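Local coordinates for protein alpha-rhamnosidase (Dictyoglomus thermophilum, PDB 6I60) that probably hydrolyses terminal non-reducing alpha-L-rhamnose residues of alpha-L-rhamnosides, at residues 197-202 and 216-221; 896-901 and 928-933; 907-912 and 937-942. One frame throughout, in Å; residues are numbered along the deposited sequence.

Contact 1 (197-202 and 216-221); sequences AGLGLY and LDPGQT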
loop_
_atom_site.group_PDB
_atom_site.type_symbol
_atom_site.label_atom_id
_atom_site.label_comp_id
_atom_site.label_asym_id
_atom_site.label_seq_id
_atom_site.Cartn_x
_atom_site.Cartn_y
_atom_site.Cartn_z
ATOM N N ALA A 197 22.825 -2.460 0.206
ATOM C CA ALA A 197 21.772 -3.365 0.672
ATOM C C ALA A 197 22.212 -3.862 2.048
ATOM O O ALA A 197 22.946 -4.849 2.159
ATOM C CB ALA A 197 21.537 -4.513 -0.301
ATOM N N GLY A 198 21.778 -3.159 3.090
ATOM C CA GLY A 198 22.087 -3.555 4.449
ATOM C C GLY A 198 20.976 -4.372 5.074
ATOM O O GLY A 198 19.879 -3.860 5.310
ATOM N N LEU A 199 21.247 -5.645 5.345
ATOM C CA LEU A 199 20.253 -6.563 5.882
ATOM C C LEU A 199 20.390 -6.648 7.397
ATOM O O LEU A 199 21.505 -6.746 7.917
ATOM C CB LEU A 199 20.407 -7.951 5.258
ATOM C CG LEU A 199 20.144 -8.040 3.754
ATOM C CD1 LEU A 199 19.802 -9.463 3.364
ATOM C CD2 LEU A 199 19.030 -7.089 3.334
ATOM N N GLY A 200 19.259 -6.593 8.100
ATOM C CA GLY A 200 17.958 -6.402 7.481
ATOM C C GLY A 200 17.589 -4.935 7.362
ATOM O O GLY A 200 16.759 -4.555 6.534
ATOM N N LEU A 201 18.211 -4.111 8.203
ATOM C CA LEU A 201 18.039 -2.666 8.177
ATOM C C LEU A 201 19.409 -2.002 8.219
ATOM O O LEU A 201 20.396 -2.599 8.658
ATOM C CB LEU A 201 17.176 -2.181 9.349
ATOM C CG LEU A 201 15.783 -2.804 9.462
ATOM C CD1 LEU A 201 15.140 -2.463 10.800
ATOM C CD2 LEU A 201 14.901 -2.357 8.302
ATOM N N TYR A 202 19.466 -0.755 7.756
ATOM C CA TYR A 202 20.736 -0.045 7.698
ATOM C C TYR A 202 20.501 1.456 7.791
ATOM O O TYR A 202 19.387 1.949 7.597
ATOM C CB TYR A 202 21.512 -0.380 6.415
ATOM C CG TYR A 202 20.945 0.265 5.167
ATOM C CD1 TYR A 202 19.962 -0.373 4.423
ATOM C CD2 TYR A 202 21.394 1.507 4.733
ATOM C CE1 TYR A 202 19.438 0.210 3.284
ATOM C CE2 TYR A 202 20.874 2.098 3.598
ATOM C CZ TYR A 202 19.899 1.444 2.876
ATOM O OH TYR A 202 19.380 2.025 1.744
ATOM N N LEU A 216 13.869 2.563 7.957
ATOM C CA LEU A 216 13.510 1.143 7.924
ATOM C C LEU A 216 13.685 0.557 6.524
ATOM O O LEU A 216 12.824 -0.164 6.013
ATOM C CB LEU A 216 12.085 0.924 8.438
ATOM C CG LEU A 216 11.835 1.333 9.892
ATOM C CD1 LEU A 216 10.475 0.855 10.360
ATOM C CD2 LEU A 216 12.931 0.804 10.807
ATOM N N ASP A 217 14.814 0.882 5.896
ATOM C CA ASP A 217 15.319 0.480 4.591
ATOM C C ASP A 217 16.298 -0.679 4.735
ATOM O O ASP A 217 17.096 -0.703 5.681
ATOM C CB ASP A 217 16.016 1.654 3.902
ATOM C CG ASP A 217 15.876 1.614 2.392
ATOM O OD1 ASP A 217 14.730 1.569 1.899
ATOM O OD2 ASP A 217 16.915 1.626 1.699
ATOM N N PRO A 218 16.276 -1.668 3.828
ATOM C CA PRO A 218 15.374 -1.746 2.676
ATOM C C PRO A 218 14.014 -2.350 3.013
ATOM O O PRO A 218 13.706 -2.574 4.184
ATOM C CB PRO A 218 16.136 -2.650 1.711
ATOM C CG PRO A 218 16.892 -3.573 2.606
ATOM C CD PRO A 218 17.232 -2.790 3.851
ATOM N N GLY A 219 13.213 -2.614 1.977
ATOM C CA GLY A 219 11.907 -3.196 2.184
ATOM C C GLY A 219 11.967 -4.670 2.544
ATOM O O GLY A 219 12.924 -5.383 2.244
ATOM N N GLN A 220 10.907 -5.127 3.203
ATOM C CA GLN A 220 10.818 -6.514 3.640
ATOM C C GLN A 220 10.471 -7.405 2.454
ATOM O O GLN A 220 9.419 -7.236 1.827
ATOM C CB GLN A 220 9.774 -6.654 4.745
ATOM C CG GLN A 220 9.928 -5.649 5.870
ATOM C CD GLN A 220 8.918 -5.861 6.978
ATOM O OE1 GLN A 220 8.160 -6.834 6.965
ATOM N NE2 GLN A 220 8.900 -4.952 7.945
ATOM N N THR A 221 11.357 -8.348 2.144
ATOM C CA THR A 221 11.118 -9.349 1.116
ATOM C C THR A 221 11.675 -10.678 1.599
ATOM O O THR A 221 12.315 -10.763 2.650
ATOM C CB THR A 221 11.768 -8.972 -0.223
ATOM O OG1 THR A 221 13.102 -8.500 0.005
ATOM C CG2 THR A 221 10.963 -7.894 -0.930
#

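Contact 2 (896-901 and 928-933); sequences VHVPKL and IVIRVG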
loop_
_atom_site.group_PDB
_atom_site.type_symbol
_atom_site.label_atom_id
_atom_site.label_comp_id
_atom_site.label_asym_id
_atom_site.label_seq_id
_atom_site.Cartn_x
_atom_site.Cartn_y
_atom_site.Cartn_z
ATOM N N VAL A 896 -22.739 10.321 -16.911
ATOM C CA VAL A 896 -23.474 10.830 -15.761
ATOM C C VAL A 896 -24.771 10.050 -15.597
ATOM O O VAL A 896 -25.474 9.764 -16.574
ATOM C CB VAL A 896 -23.745 12.336 -15.921
ATOM C CG1 VAL A 896 -24.139 12.948 -14.587
ATOM C CG2 VAL A 896 -22.522 13.030 -16.492
ATOM N N HIS A 897 -25.096 9.703 -14.353
ATOM C CA HIS A 897 -26.326 8.992 -14.008
ATOM C C HIS A 897 -27.086 9.853 -13.006
ATOM O O HIS A 897 -26.988 9.657 -11.792
ATOM C CB HIS A 897 -26.031 7.593 -13.440
ATOM C CG HIS A 897 -25.571 6.606 -14.467
ATOM N ND1 HIS A 897 -25.385 5.271 -14.181
ATOM C CD2 HIS A 897 -25.257 6.758 -15.774
ATOM C CE1 HIS A 897 -24.977 4.642 -15.269
ATOM N NE2 HIS A 897 -24.891 5.522 -16.250
ATOM N N VAL A 898 -27.844 10.817 -13.520
ATOM C CA VAL A 898 -28.645 11.700 -12.678
ATOM C C VAL A 898 -29.847 10.918 -12.161
ATOM O O VAL A 898 -30.674 10.455 -12.960
ATOM C CB VAL A 898 -29.080 12.960 -13.445
ATOM C CG1 VAL A 898 -29.725 13.957 -12.502
ATOM C CG2 VAL A 898 -27.891 13.589 -14.158
ATOM N N PRO A 899 -29.984 10.739 -10.848
ATOM C CA PRO A 899 -31.135 9.992 -10.322
ATOM C C PRO A 899 -32.411 10.817 -10.377
ATOM O O PRO A 899 -32.433 11.998 -10.020
ATOM C CB PRO A 899 -30.730 9.695 -8.873
ATOM C CG PRO A 899 -29.797 10.803 -8.514
ATOM C CD PRO A 899 -29.083 11.205 -9.780
ATOM N N LYS A 900 -33.486 10.177 -10.835
ATOM C CA LYS A 900 -34.788 10.832 -10.961
ATOM C C LYS A 900 -35.504 10.729 -9.621
ATOM O O LYS A 900 -36.164 9.733 -9.318
ATOM C CB LYS A 900 -35.602 10.206 -12.088
ATOM C CG LYS A 900 -34.782 9.792 -13.298
ATOM C CD LYS A 900 -35.658 9.638 -14.527
ATOM C CE LYS A 900 -36.343 8.283 -14.549
ATOM N NZ LYS A 900 -36.860 7.950 -15.905
ATOM N N LEU A 901 -35.369 11.772 -8.806
ATOM C CA LEU A 901 -36.016 11.833 -7.503
ATOM C C LEU A 901 -37.314 12.630 -7.523
ATOM O O LEU A 901 -37.954 12.772 -6.476
ATOM C CB LEU A 901 -35.062 12.432 -6.463
ATOM C CG LEU A 901 -33.593 12.015 -6.568
ATOM C CD1 LEU A 901 -32.707 12.954 -5.766
ATOM C CD2 LEU A 901 -33.401 10.573 -6.114
ATOM N N ILE A 928 -31.216 9.432 -15.374
ATOM C CA ILE A 928 -31.113 10.175 -16.626
ATOM C C ILE A 928 -29.653 10.125 -17.054
ATOM O O ILE A 928 -28.766 10.565 -16.310
ATOM C CB ILE A 928 -31.601 11.626 -16.482
ATOM C CG1 ILE A 928 -33.130 11.680 -16.547
ATOM C CG2 ILE A 928 -30.995 12.510 -17.563
ATOM C CD1 ILE A 928 -33.692 11.616 -17.956
ATOM N N VAL A 929 -29.403 9.582 -18.239
ATOM C CA VAL A 929 -28.047 9.307 -18.700
ATOM C C VAL A 929 -27.551 10.470 -19.547
ATOM O O VAL A 929 -28.213 10.883 -20.507
ATOM C CB VAL A 929 -27.993 7.990 -19.489
ATOM C CG1 VAL A 929 -26.569 7.701 -19.937
ATOM C CG2 VAL A 929 -28.537 6.848 -18.645
ATOM N N ILE A 930 -26.382 10.997 -19.190
ATOM C CA ILE A 930 -25.716 12.057 -19.938
ATOM C C ILE A 930 -24.293 11.602 -20.226
ATOM O O ILE A 930 -23.590 11.140 -19.321
ATOM C CB ILE A 930 -25.713 13.392 -19.168
ATOM C CG1 ILE A 930 -27.141 13.806 -18.801
ATOM C CG2 ILE A 930 -25.040 14.481 -19.987
ATOM C CD1 ILE A 930 -27.214 14.800 -17.661
ATOM N N ARG A 931 -23.875 11.724 -21.482
ATOM C CA ARG A 931 -22.541 11.331 -21.916
ATOM C C ARG A 931 -21.760 12.583 -22.285
ATOM O O ARG A 931 -22.191 13.352 -23.151
ATOM C CB ARG A 931 -22.612 10.367 -23.101
ATOM C CG ARG A 931 -22.992 8.951 -22.713
ATOM C CD ARG A 931 -23.478 8.156 -23.911
ATOM N NE ARG A 931 -24.566 7.247 -23.558
ATOM C CZ ARG A 931 -24.404 6.104 -22.900
ATOM N NH1 ARG A 931 -23.192 5.718 -22.518
ATOM N NH2 ARG A 931 -25.454 5.342 -22.624
ATOM N N VAL A 932 -20.619 12.787 -21.626
ATOM C CA VAL A 932 -19.779 13.956 -21.842
ATOM C C VAL A 932 -18.342 13.499 -22.064
ATOM O O VAL A 932 -17.989 12.341 -21.840
ATOM C CB VAL A 932 -19.851 14.960 -20.669
ATOM C CG1 VAL A 932 -21.292 15.378 -20.404
ATOM C CG2 VAL A 932 -19.217 14.369 -19.413
ATOM N N GLY A 933 -17.512 14.436 -22.516
ATOM C CA GLY A 933 -16.092 14.189 -22.664
ATOM C C GLY A 933 -15.283 14.899 -21.599
ATOM O O GLY A 933 -15.750 15.061 -20.468
#

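Contact 3 (907-912 and 937-942); sequences VKEGDN and YNFYME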
loop_
_atom_site.group_PDB
_atom_site.type_symbol
_atom_site.label_atom_id
_atom_site.label_comp_id
_atom_site.label_asym_id
_atom_site.label_seq_id
_atom_site.Cartn_x
_atom_site.Cartn_y
_atom_site.Cartn_z
ATOM N N VAL A 907 -33.593 19.272 -15.517
ATOM C CA VAL A 907 -32.247 18.858 -15.917
ATOM C C VAL A 907 -31.613 19.933 -16.793
ATOM O O VAL A 907 -31.951 20.072 -17.974
ATOM C CB VAL A 907 -32.246 17.492 -16.632
ATOM C CG1 VAL A 907 -30.835 17.126 -17.060
ATOM C CG2 VAL A 907 -32.819 16.417 -15.725
ATOM N N LYS A 908 -30.681 20.695 -16.226
ATOM C CA LYS A 908 -30.043 21.807 -16.919
ATOM C C LYS A 908 -28.535 21.610 -16.939
ATOM O O LYS A 908 -27.918 21.413 -15.888
ATOM C CB LYS A 908 -30.387 23.141 -16.251
ATOM C CG LYS A 908 -31.854 23.527 -16.341
ATOM C CD LYS A 908 -32.086 24.920 -15.776
ATOM C CE LYS A 908 -31.181 25.195 -14.588
ATOM N NZ LYS A 908 -30.520 26.528 -14.682
ATOM N N GLU A 909 -27.946 21.668 -18.135
ATOM C CA GLU A 909 -26.492 21.628 -18.293
ATOM C C GLU A 909 -25.967 23.051 -18.139
ATOM O O GLU A 909 -25.619 23.735 -19.103
ATOM C CB GLU A 909 -26.111 21.020 -19.638
ATOM C CG GLU A 909 -24.670 20.540 -19.721
ATOM C CD GLU A 909 -24.437 19.589 -20.884
ATOM O OE1 GLU A 909 -23.508 19.839 -21.683
ATOM O OE2 GLU A 909 -25.182 18.591 -20.999
ATOM N N GLY A 910 -25.911 23.500 -16.889
ATOM C CA GLY A 910 -25.580 24.881 -16.601
ATOM C C GLY A 910 -26.787 25.776 -16.779
ATOM O O GLY A 910 -27.783 25.633 -16.062
ATOM N N ASP A 911 -26.718 26.698 -17.736
ATOM C CA ASP A 911 -27.853 27.540 -18.087
ATOM C C ASP A 911 -28.661 26.982 -19.250
ATOM O O ASP A 911 -29.703 27.551 -19.593
ATOM C CB ASP A 911 -27.375 28.958 -18.423
ATOM N N ASN A 912 -28.213 25.883 -19.856
ATOM C CA ASN A 912 -28.885 25.275 -20.997
ATOM C C ASN A 912 -29.801 24.159 -20.509
ATOM O O ASN A 912 -29.347 23.221 -19.847
ATOM C CB ASN A 912 -27.871 24.725 -22.002
ATOM C CG ASN A 912 -26.829 25.750 -22.401
ATOM O OD1 ASN A 912 -27.127 26.937 -22.535
ATOM N ND2 ASN A 912 -25.596 25.294 -22.594
ATOM N N TYR A 937 -18.429 20.164 -15.843
ATOM C CA TYR A 937 -19.830 20.370 -16.176
ATOM C C TYR A 937 -20.649 20.505 -14.901
ATOM O O TYR A 937 -20.331 19.902 -13.872
ATOM C CB TYR A 937 -20.385 19.220 -17.027
ATOM C CG TYR A 937 -19.590 18.931 -18.279
ATOM C CD1 TYR A 937 -18.538 18.024 -18.263
ATOM C CD2 TYR A 937 -19.893 19.559 -19.479
ATOM C CE1 TYR A 937 -17.810 17.756 -19.403
ATOM C CE2 TYR A 937 -19.170 19.296 -20.624
ATOM C CZ TYR A 937 -18.130 18.393 -20.581
ATOM O OH TYR A 937 -17.405 18.125 -21.719
ATOM N N ASN A 938 -21.715 21.301 -14.987
ATOM C CA ASN A 938 -22.650 21.512 -13.889
ATOM C C ASN A 938 -24.047 21.136 -14.364
ATOM O O ASN A 938 -24.547 21.704 -15.340
ATOM C CB ASN A 938 -22.619 22.964 -13.408
ATOM C CG ASN A 938 -21.276 23.357 -12.825
ATOM O OD1 ASN A 938 -20.301 23.534 -13.552
ATOM N ND2 ASN A 938 -21.221 23.496 -11.505
ATOM N N PHE A 939 -24.670 20.184 -13.676
ATOM C CA PHE A 939 -26.004 19.711 -14.013
ATOM C C PHE A 939 -26.980 20.072 -12.902
ATOM O O PHE A 939 -26.635 20.022 -11.717
ATOM C CB PHE A 939 -26.000 18.198 -14.251
ATOM C CG PHE A 939 -25.064 17.763 -15.343
ATOM C CD1 PHE A 939 -23.815 17.245 -15.038
ATOM C CD2 PHE A 939 -25.427 17.881 -16.675
ATOM C CE1 PHE A 939 -22.947 16.848 -16.040
ATOM C CE2 PHE A 939 -24.564 17.485 -17.682
ATOM C CZ PHE A 939 -23.323 16.968 -17.364
ATOM N N TYR A 940 -28.201 20.435 -13.291
ATOM C CA TYR A 940 -29.204 20.947 -12.361
ATOM C C TYR A 940 -30.534 20.254 -12.621
ATOM O O TYR A 940 -31.210 20.564 -13.606
ATOM C CB TYR A 940 -29.366 22.459 -12.512
ATOM C CG TYR A 940 -28.143 23.263 -12.152
ATOM C CD1 TYR A 940 -27.269 23.708 -13.136
ATOM C CD2 TYR A 940 -27.874 23.598 -10.834
ATOM C CE1 TYR A 940 -26.153 24.454 -12.813
ATOM C CE2 TYR A 940 -26.763 24.343 -10.502
ATOM C CZ TYR A 940 -25.906 24.768 -11.494
ATOM O OH TYR A 940 -24.798 25.512 -11.165
ATOM N N MET A 941 -30.949 19.391 -11.709
ATOM C CA MET A 941 -32.233 18.721 -11.794
ATOM C C MET A 941 -33.161 19.461 -10.871
ATOM O O MET A 941 -33.038 19.338 -9.683
ATOM C CB MET A 941 -32.113 17.308 -11.307
ATOM C CG MET A 941 -32.720 16.326 -12.251
ATOM S SD MET A 941 -33.723 15.173 -11.373
ATOM C CE MET A 941 -33.450 13.726 -12.345
ATOM N N GLU A 942 -34.095 20.217 -11.421
ATOM C CA GLU A 942 -34.989 21.030 -10.609
ATOM C C GLU A 942 -36.440 20.547 -10.542
ATOM O O GLU A 942 -36.859 19.746 -11.352
ATOM C CB GLU A 942 -34.913 22.489 -11.083
ATOM C CG GLU A 942 -33.614 23.206 -10.720
ATOM C CD GLU A 942 -33.140 24.217 -11.756
ATOM O OE1 GLU A 942 -33.844 24.446 -12.743
ATOM O OE2 GLU A 942 -32.057 24.804 -11.587
#

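Contact 1 (197-202 and 216-221)
Tyr202 and Asp217 share two polar links. The phenol OH of Tyr202 donates to Asp217 OD2, modelled at 2.5 Å, a length not to be read closely at 2.74 Å resolution. The backbone N of Tyr202 makes a weak bond to Asp217 O (3.2 Å, N-H...O angle 134°), and that oxygen also receives a CA-H contact from Leu201 CA at 3.3 Å. With CG set between its backbone N and carbonyl carbon (chi1 74°), Tyr202 runs alongside the Asp217 side chain, ring and carboxylate planes 63° apart. Apolar contacts flank these bonds. Pro218, entered through a cis peptide, brings CD to the Tyr202 ring edge, 3.7 Å from CD1, and against Gly198 O and Gly200 O, while Leu201 CD1 lies 3.9 Å from Leu216 CD2. A phenylalanine in place of Tyr202 would probably leave Tyr232 OH without this partner and Asp217 OD2 with Thr230 OG1 but no phenol donor. Gly200 and Leu201 both face Gly250 in a classic beta bulge, where the chain passes from strand 189-199 to strand 201-206; strand 226-233 touches Tyr202 and Asp217, and the loop 216-221, leading on to that strand, lies against helix 524-535, where Gln220 O bonds Lys529 NZ.

Contact 2 (896-901 and 928-933)
Val896 and Ile930 lie side by side at the apolar centre, pointing the same way, with their CB atoms 3.9 Å apart. Next along the same face, Val898 sends CG2 to within 3.8 Å of Ile930 CD1; this branch is the one anti to the carbonyl carbon of Val898, and the Ile930 chain reaches it diagonally from the neighbouring pair. Val898 also faces Ile928, CB to CB 4.2 Å. Across from this layer stand Met884 and Ile886 of strand 882-888 and Phe939 and Met941 of strand 935-941, so the valines and isoleucines fill the space between two sheets, a beta-sandwich arrangement in the C-terminal part of the enzyme. The two strands run antiparallel (154° between their directions). Val896 with Ile930 and Val898 with Ile928 are hydrogen-bonded pairs, each closed by two backbone bonds; Val896 N to Ile930 O (2.7 Å) and Ile930 N to Val896 O (3.0 Å) form the first. His897 and Val929 are the non-hydrogen-bonded pair between them, and by strand alternation their side chains leave on the other face, where His897 CD2 comes no closer than 4.4 Å to Val929 CG2. Here the contact turns polar. Both ring nitrogens of His897 bond carboxylates, NE2 that of Glu895 and ND1 that of Glu850, which would favour a protonated ring. Val929 CG1 sits 3.6 Å above one face of the Arg931 guanidinium, near its rim, and that guanidinium forms salt bridges with Glu922 and Glu895. At the far end Lys900, its chain bent at chi3 (-82°), crosses Ile928 at about a right angle, Lys900 CD lying 3.8 Å from Ile928 CG1, before its NZ pairs with Glu923.

Contact 3 (907-912 and 937-942)
Lys908 begins its side chain against Tyr940, with its CB 3.9 Å from Tyr940 CB on a shared face of the sheet. CG still borders the Tyr940 carbonyl, but CD has already reached Glu942, 3.5 Å from OE1. CE lies against both carboxylate oxygens, the nearer being Glu942 OE2 at 3.2 Å. A bend at chi3 (-36°) and another at chi4 then carry NZ back over its own segment: it donates to Gly910 O at 3.2 Å, in the carbonyl plane, and keeps a long salt bridge to Glu942 OE2 at 3.9 Å. The backbone beneath is antiparallel. Lys908 N bonds Tyr940 O (2.7 Å) and Tyr940 N bonds Lys908 O, the latter on a lone pair, whereas Gly910 N makes a weak bond to Asn938 O. Val907 and Lys908 both face Tyr940, forming a G1 beta bulge, and a type II' turn from Glu909 to Asn912, with Gly910 at its second position, folds the strand back. On the other face, Glu909 lies beside Phe939 and places CG 3.7 Å from the ring's CE2; OE2 comes to the edge of that ring, and the carboxylate stands 75° from the ring plane. Val907 CG2 packs on Met941 CG at 3.5 Å. Strand 935-941 lies between 908-909 and 882-888 in an antiparallel sheet of the C-terminal beta-sandwich, Phe939 and Met941 packing on Val896 and Val898 of the facing sheet. With a carbonyl and the carboxylate of a long salt bridge as partners, NZ probably has its charge balanced in part by Glu942, though how strongly the resolution leaves open.

How the contacts relate
Contacts 2 and 3 belong together: their centres are 11 Å apart, their segments alternate along the chain, and strands 927-932 and 935-941 follow each other yet lie in different sheets. The two sheets meet where Ile930 CD1 approaches Phe939 CD2 at 3.7 Å and Val932 CG2 approaches Tyr937 CE1, also at 3.7 Å. Contact 1 stands apart, on the opposite side of the chain's centre, with its centre about 50 Å from that of contact 2 and about 55 Å from that of contact 3. None of the three contains Tyr656, Glu659 or Leu660, the residues of helix 651-672 that line a pocket holding 2-(2-ethoxyethoxy)ethanol.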